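Local coordinates for haloacid dehalogenase-like hydrolase (Klebsiella pneumoniae subsp. pneumoniae, PDB 3PGV), which probably acts as a magnesium-dependent phosphatase of the Cof family within the haloacid dehalogenase superfamily, at residues Ile120-Tyr131 with Leu158-Thr169. Numbering follows the deposited sequence.
Sequences IVTNVYREDEWY and LDPQGISKVFFT. With EDO (1,2-ethanediol), chain I.
Val121 and Thr169, and then Asn123 and Phe167, exchange reciprocal backbone hydrogen bonds that join strands 121-126 and 165-169 as antiparallel neighbours. The pairing changes at the corner by Ser164: Tyr125 O takes the amide of Ser164, and Glu127 N closes the end on Gly162 O.

Aromatic groups dominate the face bearing Asn123, Tyr125 and Phe167. Phe167 takes the rotamer with CG between backbone N and carbonyl carbon (chi1 56°), which lays its ring under Asn123, whose CB sits 3.3 Å from the ring centroid in a CH-pi contact. The Asn123 amide stacks on that ring, their planes 10° apart, while ND2 donates to Phe167 O and Thr169 OG1, both at 3.3 Å. Its OD1 accepts from Trp130 NE1 and Arg136, so both ends of the amide are held. The Phe167 edge meets the Tyr125 face in a T-shaped pair, centroids 4.9 Å apart.

At the Arg126 end a salt bridge ties in the loop: the extended chain brings NH2 2.7 Å from Asp159 OD2, nearly in the guanidinium plane. Gln161 N reaches that oxygen from the opposite face, forming an Asx turn.

Apolar side chains meet on the face carrying Val124, Val166 and Phe168, which also bears Arg126. Leu158 CD1 stands over the centre of the Tyr131 ring, 3.5 Å from its centroid, and CD2 meets Val124 CG1 tip to tip.

Helices 104-110 and 173-187 back this face through Val166 and Phe168. Strands 129-132 and 200-205 flank the pair centrally in a sheet consistent with a Cof-type cap domain; Lys165 NZ salt-bridges Glu202 and hydrogen-bonds Gly62 O, its side chain about 9 Å from that of calcium ligand Asp29.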
loop_
_atom_site.group_PDB
_atom_site.type_symbol
_atom_site.label_atom_id
_atom_site.label_comp_id
_atom_site.label_asym_id
_atom_site.label_seq_id
_atom_site.Cartn_x
_atom_site.Cartn_y
_atom_site.Cartn_z
ATOM N N ILE A 120 -17.503 -3.754 13.062
ATOM C CA ILE A 120 -16.201 -4.005 12.436
ATOM C C ILE A 120 -16.073 -5.449 11.903
ATOM O O ILE A 120 -16.437 -6.401 12.592
ATOM C CB ILE A 120 -15.040 -3.657 13.404
ATOM C CG1 ILE A 120 -15.167 -2.217 13.938
ATOM C CG2 ILE A 120 -13.680 -3.896 12.734
ATOM C CD1 ILE A 120 -14.174 -1.870 15.133
ATOM N N VAL A 121 -15.515 -5.598 10.697
ATOM C CA VAL A 121 -15.130 -6.899 10.150
ATOM C C VAL A 121 -13.591 -7.007 10.196
ATOM O O VAL A 121 -12.892 -6.061 9.806
ATOM C CB VAL A 121 -15.677 -7.123 8.699
ATOM C CG1 VAL A 121 -15.065 -8.370 8.062
ATOM C CG2 VAL A 121 -17.206 -7.201 8.689
ATOM N N THR A 122 -13.068 -8.117 10.743
ATOM C CA THR A 122 -11.619 -8.331 10.809
ATOM C C THR A 122 -11.140 -9.128 9.588
ATOM O O THR A 122 -11.635 -10.233 9.331
ATOM C CB THR A 122 -11.226 -9.002 12.127
ATOM O OG1 THR A 122 -11.705 -8.207 13.212
ATOM C CG2 THR A 122 -9.690 -9.212 12.252
ATOM N N ASN A 123 -10.179 -8.564 8.841
ATOM C CA ASN A 123 -9.630 -9.207 7.653
ATOM C C ASN A 123 -8.177 -9.542 7.867
ATOM O O ASN A 123 -7.462 -8.793 8.536
ATOM C CB ASN A 123 -9.783 -8.314 6.430
ATOM C CG ASN A 123 -11.192 -7.969 6.090
ATOM O OD1 ASN A 123 -11.791 -8.559 5.212
ATOM N ND2 ASN A 123 -11.727 -6.945 6.728
ATOM N N VAL A 124 -7.725 -10.664 7.295
ATOM C CA VAL A 124 -6.350 -11.129 7.461
ATOM C C VAL A 124 -5.766 -11.567 6.105
ATOM O O VAL A 124 -6.406 -12.334 5.379
ATOM C CB VAL A 124 -6.290 -12.305 8.496
ATOM C CG1 VAL A 124 -4.876 -12.842 8.636
ATOM C CG2 VAL A 124 -6.846 -11.883 9.850
ATOM N N TYR A 125 -4.539 -11.114 5.784
ATOM C CA TYR A 125 -3.792 -11.674 4.657
ATOM C C TYR A 125 -2.733 -12.607 5.203
ATOM O O TYR A 125 -1.783 -12.148 5.835
ATOM C CB TYR A 125 -3.136 -10.583 3.793
ATOM C CG TYR A 125 -4.095 -9.810 2.905
ATOM C CD1 TYR A 125 -5.392 -10.271 2.671
ATOM C CD2 TYR A 125 -3.681 -8.659 2.235
ATOM C CE1 TYR A 125 -6.277 -9.562 1.864
ATOM C CE2 TYR A 125 -4.554 -7.940 1.426
ATOM C CZ TYR A 125 -5.851 -8.396 1.235
ATOM O OH TYR A 125 -6.716 -7.684 0.423
ATOM N N ARG A 126 -2.975 -13.925 5.104
ATOM C CA ARG A 126 -2.016 -14.937 5.516
ATOM C C ARG A 126 -1.448 -15.574 4.283
ATOM O O ARG A 126 -2.174 -16.284 3.567
ATOM C CB ARG A 126 -2.685 -16.000 6.395
ATOM C CG ARG A 126 -1.702 -17.039 6.896
ATOM C CD ARG A 126 -2.355 -18.075 7.777
ATOM N NE ARG A 126 -1.354 -18.947 8.383
ATOM C CZ ARG A 126 -0.791 -19.975 7.757
ATOM N NH1 ARG A 126 -1.144 -20.278 6.517
ATOM N NH2 ARG A 126 0.131 -20.703 8.366
ATOM N N GLU A 127 -0.160 -15.294 3.986
ATOM C CA GLU A 127 0.497 -15.781 2.763
ATOM C C GLU A 127 -0.344 -15.408 1.534
ATOM O O GLU A 127 -0.648 -14.234 1.351
ATOM C CB GLU A 127 0.770 -17.313 2.827
ATOM C CG GLU A 127 1.578 -17.766 4.048
ATOM C CD GLU A 127 3.018 -17.282 4.133
ATOM O OE1 GLU A 127 3.425 -16.440 3.299
ATOM O OE2 GLU A 127 3.736 -17.741 5.049
ATOM N N ASP A 128 -0.799 -16.402 0.755
ATOM C CA ASP A 128 -1.615 -16.149 -0.438
ATOM C C ASP A 128 -3.113 -16.252 -0.164
ATOM O O ASP A 128 -3.907 -16.295 -1.104
ATOM C CB ASP A 128 -1.206 -17.088 -1.582
ATOM C CG ASP A 128 0.079 -16.686 -2.274
ATOM O OD1 ASP A 128 0.491 -15.485 -2.138
ATOM O OD2 ASP A 128 0.622 -17.515 -3.043
ATOM N N GLU A 129 -3.508 -16.248 1.108
ATOM C CA GLU A 129 -4.927 -16.367 1.456
ATOM C C GLU A 129 -5.491 -15.143 2.149
ATOM O O GLU A 129 -4.777 -14.439 2.866
ATOM C CB GLU A 129 -5.192 -17.622 2.291
ATOM C CG GLU A 129 -4.986 -18.918 1.530
ATOM C CD GLU A 129 -5.415 -20.145 2.307
ATOM O OE1 GLU A 129 -4.987 -20.285 3.477
ATOM O OE2 GLU A 129 -6.189 -20.959 1.752
ATOM N N TRP A 130 -6.792 -14.928 1.982
ATOM C CA TRP A 130 -7.511 -13.840 2.593
ATOM C C TRP A 130 -8.567 -14.401 3.512
ATOM O O TRP A 130 -9.373 -15.232 3.092
ATOM C CB TRP A 130 -8.120 -12.937 1.504
ATOM C CG TRP A 130 -9.155 -11.955 1.969
ATOM C CD1 TRP A 130 -9.178 -11.282 3.157
ATOM C CD2 TRP A 130 -10.193 -11.369 1.155
ATOM N NE1 TRP A 130 -10.229 -10.381 3.170
ATOM C CE2 TRP A 130 -10.837 -10.383 1.938
ATOM C CE3 TRP A 130 -10.635 -11.582 -0.165
ATOM C CZ2 TRP A 130 -11.942 -9.669 1.475
ATOM C CZ3 TRP A 130 -11.724 -10.863 -0.630
ATOM C CH2 TRP A 130 -12.368 -9.920 0.184
ATOM N N TYR A 131 -8.482 -14.046 4.813
ATOM C CA TYR A 131 -9.424 -14.511 5.822
ATOM C C TYR A 131 -10.274 -13.383 6.349
ATOM O O TYR A 131 -9.833 -12.237 6.394
ATOM C CB TYR A 131 -8.696 -15.234 6.968
ATOM C CG TYR A 131 -8.182 -16.601 6.577
ATOM C CD1 TYR A 131 -6.908 -16.760 6.022
ATOM C CD2 TYR A 131 -8.980 -17.734 6.720
ATOM C CE1 TYR A 131 -6.432 -18.019 5.650
ATOM C CE2 TYR A 131 -8.530 -18.991 6.321
ATOM C CZ TYR A 131 -7.248 -19.133 5.798
ATOM O OH TYR A 131 -6.788 -20.378 5.437
ATOM N N LEU A 158 -7.532 -19.905 13.102
ATOM C CA LEU A 158 -6.600 -19.327 12.115
ATOM C C LEU A 158 -5.153 -19.286 12.648
ATOM O O LEU A 158 -4.916 -18.778 13.745
ATOM C CB LEU A 158 -7.068 -17.919 11.664
ATOM C CG LEU A 158 -6.191 -17.213 10.608
ATOM C CD1 LEU A 158 -6.093 -18.023 9.336
ATOM C CD2 LEU A 158 -6.712 -15.822 10.312
ATOM N N ASP A 159 -4.189 -19.815 11.855
ATOM C CA ASP A 159 -2.776 -19.840 12.231
ATOM C C ASP A 159 -2.165 -18.433 12.216
ATOM O O ASP A 159 -2.202 -17.746 11.179
ATOM C CB ASP A 159 -1.975 -20.776 11.315
ATOM C CG ASP A 159 -0.531 -20.935 11.753
ATOM O OD1 ASP A 159 -0.302 -21.512 12.825
ATOM O OD2 ASP A 159 0.355 -20.450 11.039
ATOM N N PRO A 160 -1.519 -18.009 13.347
ATOM C CA PRO A 160 -0.987 -16.635 13.405
ATOM C C PRO A 160 0.389 -16.445 12.762
ATOM O O PRO A 160 1.010 -15.397 12.957
ATOM C CB PRO A 160 -0.999 -16.310 14.899
ATOM C CG PRO A 160 -0.922 -17.623 15.581
ATOM C CD PRO A 160 -1.416 -18.693 14.656
ATOM N N GLN A 161 0.812 -17.383 11.910
ATOM C CA GLN A 161 2.062 -17.216 11.176
ATOM C C GLN A 161 1.830 -16.925 9.693
ATOM O O GLN A 161 0.806 -17.322 9.146
ATOM C CB GLN A 161 2.998 -18.413 11.389
ATOM C CG GLN A 161 3.600 -18.414 12.799
ATOM C CD GLN A 161 4.553 -19.536 13.042
ATOM O OE1 GLN A 161 4.630 -20.076 14.143
ATOM N NE2 GLN A 161 5.346 -19.875 12.042
ATOM N N GLY A 162 2.732 -16.128 9.093
ATOM C CA GLY A 162 2.649 -15.724 7.694
ATOM C C GLY A 162 1.699 -14.561 7.478
ATOM O O GLY A 162 1.194 -14.361 6.369
ATOM N N ILE A 163 1.467 -13.762 8.525
ATOM C CA ILE A 163 0.496 -12.658 8.444
ATOM C C ILE A 163 1.148 -11.374 7.938
ATOM O O ILE A 163 1.858 -10.722 8.684
ATOM C CB ILE A 163 -0.230 -12.445 9.812
ATOM C CG1 ILE A 163 -0.718 -13.802 10.441
ATOM C CG2 ILE A 163 -1.359 -11.415 9.698
ATOM C CD1 ILE A 163 -1.640 -14.638 9.558
ATOM N N SER A 164 0.906 -11.012 6.664
ATOM C CA SER A 164 1.456 -9.773 6.100
ATOM C C SER A 164 0.734 -8.551 6.671
ATOM O O SER A 164 1.361 -7.523 6.916
ATOM C CB SER A 164 1.377 -9.790 4.574
ATOM O OG SER A 164 0.059 -10.059 4.129
ATOM N N LYS A 165 -0.580 -8.672 6.912
ATOM C CA LYS A 165 -1.356 -7.606 7.531
ATOM C C LYS A 165 -2.713 -8.062 8.029
ATOM O O LYS A 165 -3.260 -9.046 7.545
ATOM C CB LYS A 165 -1.506 -6.387 6.596
ATOM C CG LYS A 165 -2.405 -6.610 5.407
ATOM C CD LYS A 165 -2.615 -5.306 4.660
ATOM C CE LYS A 165 -3.686 -5.415 3.620
ATOM N NZ LYS A 165 -3.901 -4.137 2.919
ATOM N N VAL A 166 -3.243 -7.344 9.022
ATOM C CA VAL A 166 -4.614 -7.487 9.484
ATOM C C VAL A 166 -5.293 -6.140 9.242
ATOM O O VAL A 166 -4.674 -5.096 9.480
ATOM C CB VAL A 166 -4.696 -7.905 10.990
ATOM C CG1 VAL A 166 -6.160 -7.945 11.473
ATOM C CG2 VAL A 166 -4.006 -9.245 11.228
ATOM N N PHE A 167 -6.503 -6.141 8.679
ATOM C CA PHE A 167 -7.212 -4.880 8.435
ATOM C C PHE A 167 -8.653 -4.913 8.871
ATOM O O PHE A 167 -9.336 -5.915 8.706
ATOM C CB PHE A 167 -7.051 -4.398 6.984
ATOM C CG PHE A 167 -7.472 -5.376 5.904
ATOM C CD1 PHE A 167 -6.641 -6.431 5.539
ATOM C CD2 PHE A 167 -8.619 -5.153 5.152
ATOM C CE1 PHE A 167 -6.998 -7.295 4.503
ATOM C CE2 PHE A 167 -8.964 -6.004 4.106
ATOM C CZ PHE A 167 -8.148 -7.067 3.782
ATOM N N PHE A 168 -9.091 -3.837 9.508
ATOM C CA PHE A 168 -10.422 -3.723 10.069
ATOM C C PHE A 168 -11.277 -2.841 9.210
ATOM O O PHE A 168 -10.921 -1.680 8.972
ATOM C CB PHE A 168 -10.343 -3.185 11.510
ATOM C CG PHE A 168 -9.416 -3.997 12.390
ATOM C CD1 PHE A 168 -9.869 -5.144 13.034
ATOM C CD2 PHE A 168 -8.072 -3.649 12.524
ATOM C CE1 PHE A 168 -8.999 -5.921 13.806
ATOM C CE2 PHE A 168 -7.205 -4.428 13.292
ATOM C CZ PHE A 168 -7.675 -5.555 13.936
ATOM N N THR A 169 -12.361 -3.409 8.641
ATOM C CA THR A 169 -13.279 -2.651 7.783
ATOM C C THR A 169 -14.540 -2.283 8.543
ATOM O O THR A 169 -15.080 -3.106 9.281
ATOM C CB THR A 169 -13.554 -3.395 6.453
ATOM O OG1 THR A 169 -14.073 -4.687 6.741
ATOM C CG2 THR A 169 -12.289 -3.526 5.574
HETATM C C1 EDO I . -8.659 -17.665 0.413
HETATM O O1 EDO I . -8.957 -19.022 0.062
HETATM C C2 EDO I . -7.706 -17.087 -0.629
HETATM O O2 EDO I . -7.634 -15.657 -0.503
#